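PDB 7AE2: MNT antitoxin from Aphanizomenon flos-aquae 2012/KM1/D3, which catalyses the successive di-AMPylation of a tyrosine on its cognate toxin HepT, using ATP and magnesium, and so neutralises the toxin in a type VII toxin-antitoxin system. Local coordinates for residues Ala67-Ile70 / Pro71-Gly75; Val123-Asn127 / Thr128-Lys132. One frame throughout, in Å; residues are numbered along the deposited sequence.

Contact 1 of 2, residues Ala67-Ile70 / Pro71-Gly75; sequences AFVI and PGILG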
loop_
_atom_site.group_PDB
_atom_site.type_symbol
_atom_site.label_atom_id
_atom_site.label_comp_id
_atom_site.label_asym_id
_atom_site.label_seq_id
_atom_site.Cartn_x
_atom_site.Cartn_y
_atom_site.Cartn_z
ATOM N N ALA B 67 -7.688 -2.593 17.700
ATOM C CA ALA B 67 -6.356 -3.083 17.362
ATOM C C ALA B 67 -5.656 -2.148 16.384
ATOM O O ALA B 67 -4.438 -1.941 16.474
ATOM C CB ALA B 67 -6.444 -4.497 16.793
ATOM N N PHE B 68 -6.406 -1.564 15.449
ATOM C CA PHE B 68 -5.831 -0.697 14.428
ATOM C C PHE B 68 -5.530 0.706 14.932
ATOM O O PHE B 68 -4.992 1.514 14.168
ATOM C CB PHE B 68 -6.762 -0.617 13.215
ATOM C CG PHE B 68 -6.938 -1.926 12.500
ATOM C CD1 PHE B 68 -5.911 -2.456 11.736
ATOM C CD2 PHE B 68 -8.131 -2.625 12.587
ATOM C CE1 PHE B 68 -6.069 -3.659 11.078
ATOM C CE2 PHE B 68 -8.294 -3.827 11.931
ATOM C CZ PHE B 68 -7.263 -4.344 11.176
ATOM N N VAL B 69 -5.859 1.024 16.189
ATOM C CA VAL B 69 -5.538 2.337 16.744
ATOM C C VAL B 69 -4.208 2.342 17.485
ATOM O O VAL B 69 -3.719 3.422 17.852
ATOM C CB VAL B 69 -6.667 2.828 17.676
ATOM C CG1 VAL B 69 -6.482 2.284 19.084
ATOM C CG2 VAL B 69 -6.743 4.349 17.679
ATOM N N ILE B 70 -3.604 1.172 17.712
ATOM C CA ILE B 70 -2.303 1.115 18.385
ATOM C C ILE B 70 -1.227 1.894 17.625
ATOM O O ILE B 70 -0.476 2.646 18.265
ATOM C CB ILE B 70 -1.906 -0.335 18.654
ATOM C CG1 ILE B 70 -2.810 -0.948 19.725
ATOM C CG2 ILE B 70 -0.442 -0.432 19.074
ATOM C CD1 ILE B 70 -2.328 -2.284 20.238
ATOM N N PRO B 71 -1.084 1.758 16.298
ATOM C CA PRO B 71 -0.058 2.562 15.609
ATOM C C PRO B 71 -0.231 4.058 15.808
ATOM O O PRO B 71 0.763 4.773 15.983
ATOM C CB PRO B 71 -0.231 2.160 14.138
ATOM C CG PRO B 71 -0.816 0.800 14.191
ATOM C CD PRO B 71 -1.740 0.816 15.369
ATOM N N GLY B 72 -1.470 4.552 15.788
ATOM C CA GLY B 72 -1.691 5.968 16.029
ATOM C C GLY B 72 -1.344 6.378 17.448
ATOM O O GLY B 72 -0.819 7.471 17.677
ATOM N N ILE B 73 -1.625 5.506 18.419
ATOM C CA ILE B 73 -1.294 5.805 19.809
ATOM C C ILE B 73 0.216 5.777 20.014
ATOM O O ILE B 73 0.790 6.675 20.639
ATOM C CB ILE B 73 -2.013 4.825 20.754
ATOM C CG1 ILE B 73 -3.529 5.028 20.684
ATOM C CG2 ILE B 73 -1.515 4.994 22.183
ATOM C CD1 ILE B 73 -4.313 4.078 21.564
ATOM N N LEU B 74 0.882 4.745 19.489
ATOM C CA LEU B 74 2.335 4.672 19.603
ATOM C C LEU B 74 3.012 5.826 18.876
ATOM O O LEU B 74 4.065 6.304 19.316
ATOM C CB LEU B 74 2.842 3.336 19.058
ATOM C CG LEU B 74 2.448 2.075 19.830
ATOM C CD1 LEU B 74 3.031 0.842 19.163
ATOM C CD2 LEU B 74 2.903 2.169 21.278
ATOM N N GLY B 75 2.425 6.291 17.771
ATOM C CA GLY B 75 3.037 7.378 17.026
ATOM C C GLY B 75 3.041 8.686 17.793
ATOM O O GLY B 75 4.027 9.429 17.765
#
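Val69 and Ile70 meet Ile73 and Leu74 one turn further on, where helix 70-78 begins. Two backbone bonds of the i to i+4 kind join them. Ile73 N donates to Val69 O at 3.0 Å. Leu74 N reaches Ile70 O at 2.8 Å and is almost straight, with an N-H...O angle of 176°. Pro71, in the first turn of the helix, has no N-H to donate; its CD lies near Phe68 O, at 3.5 Å, and a little farther from Ala67 O.

The apolar contacts follow the same spacing. Val69 CG1, between its own N and carbonyl carbon (chi1 85°), is the branch that meets Ile73 CD1, at 3.8 Å. These two side chains cross at a slant. Ile70 and Leu74 instead run side by side and point the same way, with CG2 of Ile70 3.7 Å from CD1 of Leu74. Phe68 O is buried here and has no polar partner.

Val69 also meets an aromatic side chain of another protein chain. Within its own chain, the turn lies against the sheet. Ile70 and Pro71 pack on Ile87 of strand 85-89, the strand that carries Asp86, a magnesium ligand by similarity. Leu74 rests on Phe47 of strand 45-51 and Leu18 of helix 18-21.

Contact 2 of 2, residues Val123-Asn127 / Thr128-Lys132; sequences VLLSN and TEIKK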
loop_
_atom_site.group_PDB
_atom_site.type_symbol
_atom_site.label_atom_id
_atom_site.label_comp_id
_atom_site.label_asym_id
_atom_site.label_seq_id
_atom_site.Cartn_x
_atom_site.Cartn_y
_atom_site.Cartn_z
ATOM N N VAL B 123 7.240 -19.801 23.620
ATOM C CA VAL B 123 7.136 -19.779 22.164
ATOM C C VAL B 123 8.439 -20.116 21.454
ATOM O O VAL B 123 8.421 -20.296 20.226
ATOM C CB VAL B 123 6.605 -18.420 21.658
ATOM C CG1 VAL B 123 5.338 -18.026 22.407
ATOM C CG2 VAL B 123 7.672 -17.350 21.791
ATOM N N LEU B 124 9.566 -20.208 22.157
ATOM C CA LEU B 124 10.833 -20.485 21.489
ATOM C C LEU B 124 10.860 -21.908 20.946
ATOM O O LEU B 124 10.551 -22.867 21.660
ATOM C CB LEU B 124 12.004 -20.261 22.446
ATOM C CG LEU B 124 12.560 -18.837 22.499
ATOM C CD1 LEU B 124 13.670 -18.726 23.536
ATOM C CD2 LEU B 124 13.062 -18.413 21.127
ATOM N N LEU B 125 11.237 -22.041 19.677
ATOM C CA LEU B 125 11.318 -23.327 19.002
ATOM C C LEU B 125 12.751 -23.843 19.011
ATOM O O LEU B 125 13.710 -23.067 19.001
ATOM C CB LEU B 125 10.825 -23.220 17.556
ATOM C CG LEU B 125 9.363 -22.832 17.332
ATOM C CD1 LEU B 125 9.090 -22.663 15.848
ATOM C CD2 LEU B 125 8.437 -23.876 17.936
ATOM N N SER B 126 12.888 -25.164 19.026
ATOM C CA SER B 126 14.202 -25.772 18.919
ATOM C C SER B 126 14.650 -25.799 17.461
ATOM O O SER B 126 13.866 -25.574 16.536
ATOM C CB SER B 126 14.190 -27.187 19.492
ATOM O OG SER B 126 13.388 -28.042 18.698
ATOM N N ASN B 127 15.938 -26.087 17.259
ATOM C CA ASN B 127 16.462 -26.178 15.901
ATOM C C ASN B 127 15.796 -27.310 15.128
ATOM O O ASN B 127 15.553 -27.189 13.922
ATOM C CB ASN B 127 17.979 -26.367 15.932
ATOM C CG ASN B 127 18.571 -26.552 14.547
ATOM O OD1 ASN B 127 18.857 -25.582 13.845
ATOM N ND2 ASN B 127 18.760 -27.806 14.146
ATOM N N THR B 128 15.491 -28.419 15.807
ATOM C CA THR B 128 14.833 -29.541 15.145
ATOM C C THR B 128 13.418 -29.176 14.709
ATOM O O THR B 128 12.978 -29.563 13.619
ATOM C CB THR B 128 14.815 -30.758 16.072
ATOM O OG1 THR B 128 16.157 -31.114 16.423
ATOM C CG2 THR B 128 14.142 -31.944 15.394
ATOM N N GLU B 129 12.694 -28.427 15.546
ATOM C CA GLU B 129 11.336 -28.024 15.197
ATOM C C GLU B 129 11.326 -27.104 13.983
ATOM O O GLU B 129 10.433 -27.193 13.133
ATOM C CB GLU B 129 10.669 -27.340 16.390
ATOM C CG GLU B 129 10.342 -28.279 17.537
ATOM C CD GLU B 129 9.884 -27.542 18.779
ATOM O OE1 GLU B 129 10.430 -26.457 19.066
ATOM O OE2 GLU B 129 8.974 -28.048 19.468
ATOM N N ILE B 130 12.312 -26.210 13.886
ATOM C CA ILE B 130 12.403 -25.329 12.726
ATOM C C ILE B 130 12.777 -26.122 11.480
ATOM O O ILE B 130 12.283 -25.844 10.381
ATOM C CB ILE B 130 13.403 -24.192 12.999
ATOM C CG1 ILE B 130 12.992 -23.409 14.247
ATOM C CG2 ILE B 130 13.495 -23.259 11.799
ATOM C CD1 ILE B 130 13.953 -22.301 14.608
ATOM N N LYS B 131 13.655 -27.119 11.626
ATOM C CA LYS B 131 14.016 -27.953 10.481
ATOM C C LYS B 131 12.802 -28.691 9.935
ATOM O O LYS B 131 12.650 -28.834 8.717
ATOM C CB LYS B 131 15.110 -28.947 10.871
ATOM C CG LYS B 131 16.488 -28.336 11.051
ATOM C CD LYS B 131 17.108 -27.943 9.721
ATOM C CE LYS B 131 18.556 -27.516 9.904
ATOM N NZ LYS B 131 18.672 -26.297 10.753
ATOM N N LYS B 132 11.927 -29.170 10.823
ATOM C CA LYS B 132 10.714 -29.842 10.370
ATOM C C LYS B 132 9.798 -28.877 9.628
ATOM O O LYS B 132 9.164 -29.249 8.635
ATOM C CB LYS B 132 9.988 -30.471 11.560
#
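A capping box formed by Ser126 and Glu129 starts the long C-terminal helix 127-148. Ser126 is the N-cap. Its OG accepts from Glu129 N at 3.3 Å. OG lies between the backbone N and the carbonyl carbon of its own residue (chi1 67°), which turns it toward the first turn of the helix. The return bond is shorter: Ser126 N donates to Glu129 OE1 at 2.8 Å, with an N-H...O angle of 166°. The donor meets OE1 on the anti side, 22° out of the carboxylate plane. A weak bond from Ser126 OG also reaches OE1. The glutamate chain is extended beyond CG, and this carries the carboxylate back to the N-cap. There its negative charge probably interacts favourably with the positive end of the helix dipole.

The carboxylate also lies against Leu125, whose side chain crosses that of Glu129 at about a right angle. Leu125 CD2 is 3.5 Å from Glu129 OE1. Leu125 CB makes van der Waals contact with Ile130 CG1 at 4.0 Å.

Regular helix bonding begins with Ile130 N to Ser126 O at 3.1 Å and continues with Lys131 N to Asn127 O. The lysine chain bends at chi2 and chi4. This brings NZ back to Asn127 OD1 at 3.2 Å, a weak bond.

His99 of helix 95-104 holds the linker through a hydrogen bond from Leu125 N and also touches Ile130. Reciprocal serine and glutamate bonds of this kind are typical of a capped helix N-terminus, here after the short linker from helix 115-123.

Both contacts are local and lie at helix starts, but in different surroundings. Contact 1 is largely buried, beside the sheet of the nucleotidyltransferase domain, and the side chain of Pro71 is about 8 Å from that of Asp86, a magnesium ligand by similarity. Contact 2 is at the surface, away from the annotated sites, where the C-terminal helix begins. The centres of contact 1 and contact 2 are about 32 Å apart, on opposite sides of the chain's centre. The two share no helix or strand. Their chemistry differs accordingly. Residues 67-75 combine main-chain bonds with aliphatic packing. Residues 123-132 rely more on polar and charged side chains, with a small apolar part, of which Ile130 touches helix 95-104.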